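Local coordinates for cytochrome c-552/4 domain-containing protein (PDB 4QO5), which carries eight c-type hemes in a membrane-associated assembly and probably transfers electrons, its exact reaction being undetermined, at residues H135-Y139 / L363-I367; Q426-N431 / S477-R481. One frame throughout, in Å; residues are numbered along the deposited sequence.

Interaction 1. Residues H135-Y139 / L363-I367. With HEC (heme c), chain E.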
loop_
_atom_site.group_PDB
_atom_site.type_symbol
_atom_site.label_atom_id
_atom_site.label_comp_id
_atom_site.label_asym_id
_atom_site.label_seq_id
_atom_site.Cartn_x
_atom_site.Cartn_y
_atom_site.Cartn_z
ATOM N N HIS A 135 -9.888 -4.942 -29.210
ATOM C CA HIS A 135 -9.989 -4.812 -30.660
ATOM C C HIS A 135 -8.875 -3.956 -31.263
ATOM O O HIS A 135 -8.948 -3.546 -32.419
ATOM C CB HIS A 135 -11.362 -4.275 -31.057
ATOM C CG HIS A 135 -12.446 -5.299 -30.963
ATOM N ND1 HIS A 135 -13.472 -5.386 -31.878
ATOM C CD2 HIS A 135 -12.651 -6.299 -30.071
ATOM C CE1 HIS A 135 -14.267 -6.390 -31.551
ATOM N NE2 HIS A 135 -13.793 -6.960 -30.458
ATOM N N ASN A 136 -7.854 -3.670 -30.465
ATOM C CA ASN A 136 -6.619 -3.097 -30.982
ATOM C C ASN A 136 -5.628 -4.246 -31.118
ATOM O O ASN A 136 -5.257 -4.869 -30.110
ATOM C CB ASN A 136 -6.083 -2.026 -30.017
ATOM C CG ASN A 136 -4.862 -1.308 -30.554
ATOM O OD1 ASN A 136 -3.886 -1.940 -30.970
ATOM N ND2 ASN A 136 -4.914 0.026 -30.561
ATOM N N PRO A 137 -5.199 -4.548 -32.354
ATOM C CA PRO A 137 -4.359 -5.738 -32.536
ATOM C C PRO A 137 -3.048 -5.661 -31.756
ATOM O O PRO A 137 -2.595 -6.685 -31.255
ATOM C CB PRO A 137 -4.116 -5.782 -34.051
ATOM C CG PRO A 137 -4.408 -4.406 -34.535
ATOM C CD PRO A 137 -5.466 -3.852 -33.625
ATOM N N ILE A 138 -2.462 -4.472 -31.638
ATOM C CA ILE A 138 -1.225 -4.324 -30.872
ATOM C C ILE A 138 -1.483 -4.488 -29.384
ATOM O O ILE A 138 -0.772 -5.224 -28.708
ATOM C CB ILE A 138 -0.542 -2.957 -31.124
ATOM C CG1 ILE A 138 -0.247 -2.771 -32.609
ATOM C CG2 ILE A 138 0.746 -2.836 -30.309
ATOM C CD1 ILE A 138 0.645 -3.836 -33.205
ATOM N N TYR A 139 -2.516 -3.827 -28.866
ATOM C CA TYR A 139 -2.778 -3.908 -27.433
ATOM C C TYR A 139 -3.241 -5.309 -27.059
ATOM O O TYR A 139 -2.936 -5.804 -25.977
ATOM C CB TYR A 139 -3.807 -2.870 -26.971
ATOM C CG TYR A 139 -3.413 -1.433 -27.297
ATOM C CD1 TYR A 139 -2.132 -1.127 -27.739
ATOM C CD2 TYR A 139 -4.327 -0.392 -27.166
ATOM C CE1 TYR A 139 -1.774 0.178 -28.055
ATOM C CE2 TYR A 139 -3.974 0.919 -27.471
ATOM C CZ TYR A 139 -2.700 1.192 -27.916
ATOM O OH TYR A 139 -2.347 2.487 -28.231
ATOM N N LEU A 363 0.378 1.997 -37.594
ATOM C CA LEU A 363 0.071 1.245 -36.386
ATOM C C LEU A 363 -1.159 1.858 -35.727
ATOM O O LEU A 363 -1.385 3.061 -35.856
ATOM C CB LEU A 363 1.270 1.273 -35.422
ATOM C CG LEU A 363 2.496 0.495 -35.917
ATOM C CD1 LEU A 363 3.629 0.513 -34.902
ATOM C CD2 LEU A 363 2.112 -0.945 -36.265
ATOM N N PRO A 364 -1.961 1.037 -35.024
ATOM C CA PRO A 364 -3.116 1.576 -34.298
ATOM C C PRO A 364 -2.686 2.162 -32.952
ATOM O O PRO A 364 -2.965 1.596 -31.895
ATOM C CB PRO A 364 -4.009 0.348 -34.104
ATOM C CG PRO A 364 -3.064 -0.790 -34.048
ATOM C CD PRO A 364 -1.898 -0.433 -34.952
ATOM N N MET A 365 -1.991 3.290 -33.011
ATOM C CA MET A 365 -1.464 3.958 -31.828
ATOM C C MET A 365 -1.649 5.455 -32.020
ATOM O O MET A 365 -1.877 5.903 -33.149
ATOM C CB MET A 365 0.007 3.600 -31.647
ATOM C CG MET A 365 0.201 2.164 -31.142
ATOM S SD MET A 365 1.892 1.607 -31.346
ATOM C CE MET A 365 2.677 2.458 -29.982
ATOM N N PRO A 366 -1.597 6.230 -30.924
ATOM C CA PRO A 366 -1.848 7.672 -31.036
ATOM C C PRO A 366 -0.641 8.461 -31.517
ATOM O O PRO A 366 -0.784 9.594 -31.997
ATOM C CB PRO A 366 -2.215 8.080 -29.603
ATOM C CG PRO A 366 -1.600 7.023 -28.724
ATOM C CD PRO A 366 -1.606 5.758 -29.521
ATOM N N ILE A 367 0.538 7.863 -31.393
ATOM C CA ILE A 367 1.779 8.577 -31.671
ATOM C C ILE A 367 2.793 7.605 -32.288
ATOM O O ILE A 367 2.734 6.395 -32.037
ATOM C CB ILE A 367 2.302 9.243 -30.357
ATOM C CG1 ILE A 367 3.456 10.211 -30.625
ATOM C CG2 ILE A 367 2.645 8.179 -29.288
ATOM C CD1 ILE A 367 3.821 11.076 -29.412
HETATM FE FE HEC E . -5.223 -1.436 -18.568
HETATM C CHA HEC E . -5.451 1.729 -20.000
HETATM C CHB HEC E . -3.584 -2.505 -21.375
HETATM C CHC HEC E . -4.775 -4.537 -17.143
HETATM C CHD HEC E . -6.338 -0.218 -15.602
HETATM N NA HEC E . -4.597 -0.526 -20.310
HETATM C C1A HEC E . -4.888 0.739 -20.763
HETATM C C2A HEC E . -4.498 0.827 -22.157
HETATM C C3A HEC E . -3.981 -0.351 -22.502
HETATM C C4A HEC E . -4.027 -1.214 -21.357
HETATM C CMA HEC E . -3.393 -0.798 -23.856
HETATM C CAA HEC E . -4.672 2.054 -23.082
HETATM C CBA HEC E . -5.916 1.735 -23.919
HETATM C CGA HEC E . -6.327 2.874 -24.825
HETATM O O1A HEC E . -6.227 2.725 -26.071
HETATM O O2A HEC E . -6.755 3.927 -24.299
HETATM N NB HEC E . -4.386 -3.144 -19.162
HETATM C C1B HEC E . -3.724 -3.391 -20.339
HETATM C C2B HEC E . -3.288 -4.762 -20.374
HETATM C C3B HEC E . -3.555 -5.285 -19.170
HETATM C C4B HEC E . -4.307 -4.310 -18.417
HETATM C CMB HEC E . -2.441 -5.355 -21.527
HETATM C CAB HEC E . -3.248 -6.662 -18.537
HETATM C CBB HEC E . -2.097 -7.528 -19.092
HETATM N NC HEC E . -5.431 -2.245 -16.755
HETATM C C1C HEC E . -5.313 -3.557 -16.355
HETATM C C2C HEC E . -5.986 -3.723 -15.082
HETATM C C3C HEC E . -6.228 -2.470 -14.670
HETATM C C4C HEC E . -6.006 -1.551 -15.723
HETATM C CMC HEC E . -5.877 -5.036 -14.263
HETATM C CAC HEC E . -6.786 -1.821 -13.415
HETATM C CBC HEC E . -6.002 -2.320 -12.164
HETATM N ND HEC E . -5.813 0.450 -17.908
HETATM C C1D HEC E . -6.216 0.715 -16.611
HETATM C C2D HEC E . -6.454 2.127 -16.474
HETATM C C3D HEC E . -6.162 2.741 -17.835
HETATM C C4D HEC E . -5.773 1.628 -18.665
HETATM C CMD HEC E . -6.908 2.860 -15.208
HETATM C CAD HEC E . -6.226 4.234 -18.237
HETATM C CBD HEC E . -4.981 4.897 -17.656
HETATM C CGD HEC E . -4.819 6.303 -18.168
HETATM O O1D HEC E . -4.054 7.069 -17.532
HETATM O O2D HEC E . -5.442 6.663 -19.191
HETATM O O HOH W 1 -2.997 -0.795 -17.586
#
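Asn136 and Pro364 form the hub of a mostly buried contact in which the start of helix 137-147 meets the loop after strand 362-363. Asn136 ND2 donates to Pro364 O at 2.8 Å, an almost straight bond (167°) with the acceptor lying in the amide plane. Having CG anti to the backbone N (chi1 -175°) lets one amide serve both sides, because OD1 turns back to take Tyr139 N at 3.1 Å, the donor standing above the carbonyl plane. Asn136 is thus the N-cap of the helix, and a weak bond from Ile138 N reaches the same oxygen. Across the contact Pro364 is the centre of an inverse gamma turn, with a weak Met365 N to Leu363 O bond; its ring fits against Ile138, whose CG1 lies 3.7 Å from Pro364 CD, and, at CG, against Pro137 CG. The Tyr139 ring reaches across toward the loop, its OH 3.6 Å from Pro366 CD. Asn136 ND2 sits over one face near the rim, and heme methyl CMA covers the opposite face, 3.5 Å from Tyr139 CG, while CE2 approaches propionate oxygen O1A at 3.2 Å. This heme's iron has a water 2.5 Å away, and its pocket includes His331.

Interaction 2. Residues Q426-N431 / S477-R481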
loop_
_atom_site.group_PDB
_atom_site.type_symbol
_atom_site.label_atom_id
_atom_site.label_comp_id
_atom_site.label_asym_id
_atom_site.label_seq_id
_atom_site.Cartn_x
_atom_site.Cartn_y
_atom_site.Cartn_z
ATOM N N GLN A 426 8.536 16.855 -17.387
ATOM C CA GLN A 426 8.586 15.415 -17.117
ATOM C C GLN A 426 8.050 14.570 -18.262
ATOM O O GLN A 426 8.542 13.464 -18.507
ATOM C CB GLN A 426 7.891 15.084 -15.795
ATOM C CG GLN A 426 8.631 15.711 -14.634
ATOM C CD GLN A 426 10.116 15.403 -14.688
ATOM O OE1 GLN A 426 10.541 14.281 -14.387
ATOM N NE2 GLN A 426 10.915 16.393 -15.088
ATOM N N ILE A 427 7.070 15.115 -18.981
ATOM C CA ILE A 427 6.555 14.489 -20.199
ATOM C C ILE A 427 7.688 14.423 -21.214
ATOM O O ILE A 427 7.930 13.380 -21.814
ATOM C CB ILE A 427 5.344 15.275 -20.760
ATOM C CG1 ILE A 427 4.115 15.015 -19.879
ATOM C CG2 ILE A 427 5.053 14.904 -22.232
ATOM C CD1 ILE A 427 3.002 16.024 -20.063
ATOM N N GLU A 428 8.404 15.536 -21.376
ATOM C CA GLU A 428 9.535 15.601 -22.296
ATOM C C GLU A 428 10.643 14.623 -21.908
ATOM O O GLU A 428 11.177 13.906 -22.754
ATOM C CB GLU A 428 10.116 17.019 -22.335
ATOM C CG GLU A 428 11.468 17.072 -23.037
ATOM C CD GLU A 428 12.328 18.242 -22.592
ATOM O OE1 GLU A 428 11.846 19.393 -22.671
ATOM O OE2 GLU A 428 13.480 18.007 -22.159
ATOM N N GLU A 429 11.012 14.619 -20.633
ATOM C CA GLU A 429 12.109 13.765 -20.177
ATOM C C GLU A 429 11.746 12.279 -20.197
ATOM O O GLU A 429 12.529 11.450 -20.663
ATOM C CB GLU A 429 12.621 14.223 -18.809
ATOM C CG GLU A 429 13.314 15.579 -18.939
ATOM C CD GLU A 429 13.721 16.202 -17.622
ATOM O OE1 GLU A 429 13.445 15.605 -16.557
ATOM O OE2 GLU A 429 14.318 17.306 -17.663
ATOM N N THR A 430 10.557 11.934 -19.729
ATOM C CA THR A 430 10.172 10.521 -19.761
ATOM C C THR A 430 10.032 10.018 -21.188
ATOM O O THR A 430 10.387 8.870 -21.480
ATOM C CB THR A 430 8.882 10.220 -18.972
ATOM O OG1 THR A 430 7.831 11.078 -19.427
ATOM C CG2 THR A 430 9.124 10.422 -17.472
ATOM N N ASN A 431 9.533 10.873 -22.086
ATOM C CA ASN A 431 9.432 10.467 -23.472
ATOM C C ASN A 431 10.821 10.191 -24.065
ATOM O O ASN A 431 10.974 9.267 -24.861
ATOM C CB ASN A 431 8.651 11.505 -24.312
ATOM C CG ASN A 431 7.137 11.329 -24.212
ATOM O OD1 ASN A 431 6.640 10.393 -23.575
ATOM N ND2 ASN A 431 6.398 12.212 -24.876
ATOM N N SER A 477 7.728 5.381 -16.713
ATOM C CA SER A 477 7.446 6.699 -17.294
ATOM C C SER A 477 6.061 7.127 -16.849
ATOM O O SER A 477 5.859 8.275 -16.473
ATOM C CB SER A 477 7.546 6.694 -18.819
ATOM O OG SER A 477 8.871 6.435 -19.247
ATOM N N ASN A 478 5.109 6.194 -16.874
ATOM C CA ASN A 478 3.765 6.502 -16.398
ATOM C C ASN A 478 3.755 6.992 -14.955
ATOM O O ASN A 478 3.108 7.982 -14.630
ATOM C CB ASN A 478 2.855 5.282 -16.513
ATOM C CG ASN A 478 2.378 5.042 -17.937
ATOM O OD1 ASN A 478 2.659 5.827 -18.853
ATOM N ND2 ASN A 478 1.657 3.946 -18.130
ATOM N N SER A 479 4.453 6.279 -14.080
ATOM C CA SER A 479 4.467 6.652 -12.673
ATOM C C SER A 479 5.076 8.034 -12.472
ATOM O O SER A 479 4.589 8.830 -11.662
ATOM C CB SER A 479 5.217 5.615 -11.839
ATOM O OG SER A 479 4.456 4.424 -11.730
ATOM N N ILE A 480 6.133 8.323 -13.218
ATOM C CA ILE A 480 6.791 9.628 -13.095
ATOM C C ILE A 480 5.851 10.759 -13.494
ATOM O O ILE A 480 5.760 11.788 -12.816
ATOM C CB ILE A 480 8.075 9.681 -13.951
ATOM C CG1 ILE A 480 9.136 8.763 -13.343
ATOM C CG2 ILE A 480 8.625 11.126 -14.035
ATOM C CD1 ILE A 480 10.261 8.412 -14.305
ATOM N N ARG A 481 5.138 10.557 -14.600
ATOM C CA ARG A 481 4.190 11.545 -15.082
ATOM C C ARG A 481 3.009 11.678 -14.119
ATOM O O ARG A 481 2.610 12.785 -13.785
ATOM C CB ARG A 481 3.716 11.179 -16.491
ATOM C CG ARG A 481 4.834 11.284 -17.530
ATOM C CD ARG A 481 4.303 11.039 -18.944
ATOM N NE ARG A 481 3.993 9.635 -19.208
ATOM C CZ ARG A 481 4.722 8.846 -19.995
ATOM N NH1 ARG A 481 5.817 9.311 -20.573
ATOM N NH2 ARG A 481 4.363 7.586 -20.197
#
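Thr430 and Arg481 carry the tight part of this buried pairing of helix 413-447 with helix 464-485. The short segments run antiparallel (168°) with axes 9.7 Å apart, and the CA atoms of Thr430 and Ser477 come within 5.3 Å, where two small side chains allow a close approach. Here the Thr430 methyl CG2 lies 3.5 Å from Ile480 CG2, the two side chains lying alongside one another and running opposite ways. Thr430 OG1, placed between the backbone N and the carbonyl carbon (chi1 54°), folds back to give its proton to Gln426 O at 2.7 Å and accepts from Arg481 NH1 at 2.9 Å. That second bond is bent (131°), with OG1 tilted out of the guanidinium plane. Arg481 NH2 binds Asn478 OD1 at 2.8 Å, nearly in plane at the guanidinium edge, while NE goes to Leu316 O; together these three bonds fix the rotation of the group. An alanine in place of Arg481 would probably leave Leu316 O, Thr430 OG1 and Asn478 OD1 without this donor and open a gap beside Thr430 and Ile427. Packing is looser around Ile427, whose CG1 stays 4.1 Å from Arg481 CD and whose residue is partly exposed. At the other flank Gln426 OE1 rests against Ile480 CG2, but its hydrogen bond is to Trp498 NE1, and Gln426 NE2 reaches Glu429, which is itself bonded to Thr161 of the second subunit. Trp498 and Leu501 of helix 498-520 cover Ile480, and Ile427 lies close to Val314 and Leu316 of a heme site. The contact is a pairing of two long antiparallel helices in the C-terminal helical part of a multiheme cytochrome.

From the N terminus, the chain reaches 135-139, then passes through 223 residues, most of them outside helices and strands, before 363-367 returns to close interaction 1. Interaction 2 follows in series: the 45 residues between its segments, mostly the remainder of helices 413-447 and 464-485, turn the chain back. The two closures neither nest nor cross. The first ties the region of the cytochrome c554 family to a loop far along the sequence, beside a heme; the second is a more local pairing of C-terminal helices. Their centres are 20 Å apart and their nearest atoms about 5 Å. The loop residue Leu319 packs on Tyr139 and Pro366, while Leu316 and Gly318 bond to interaction 2.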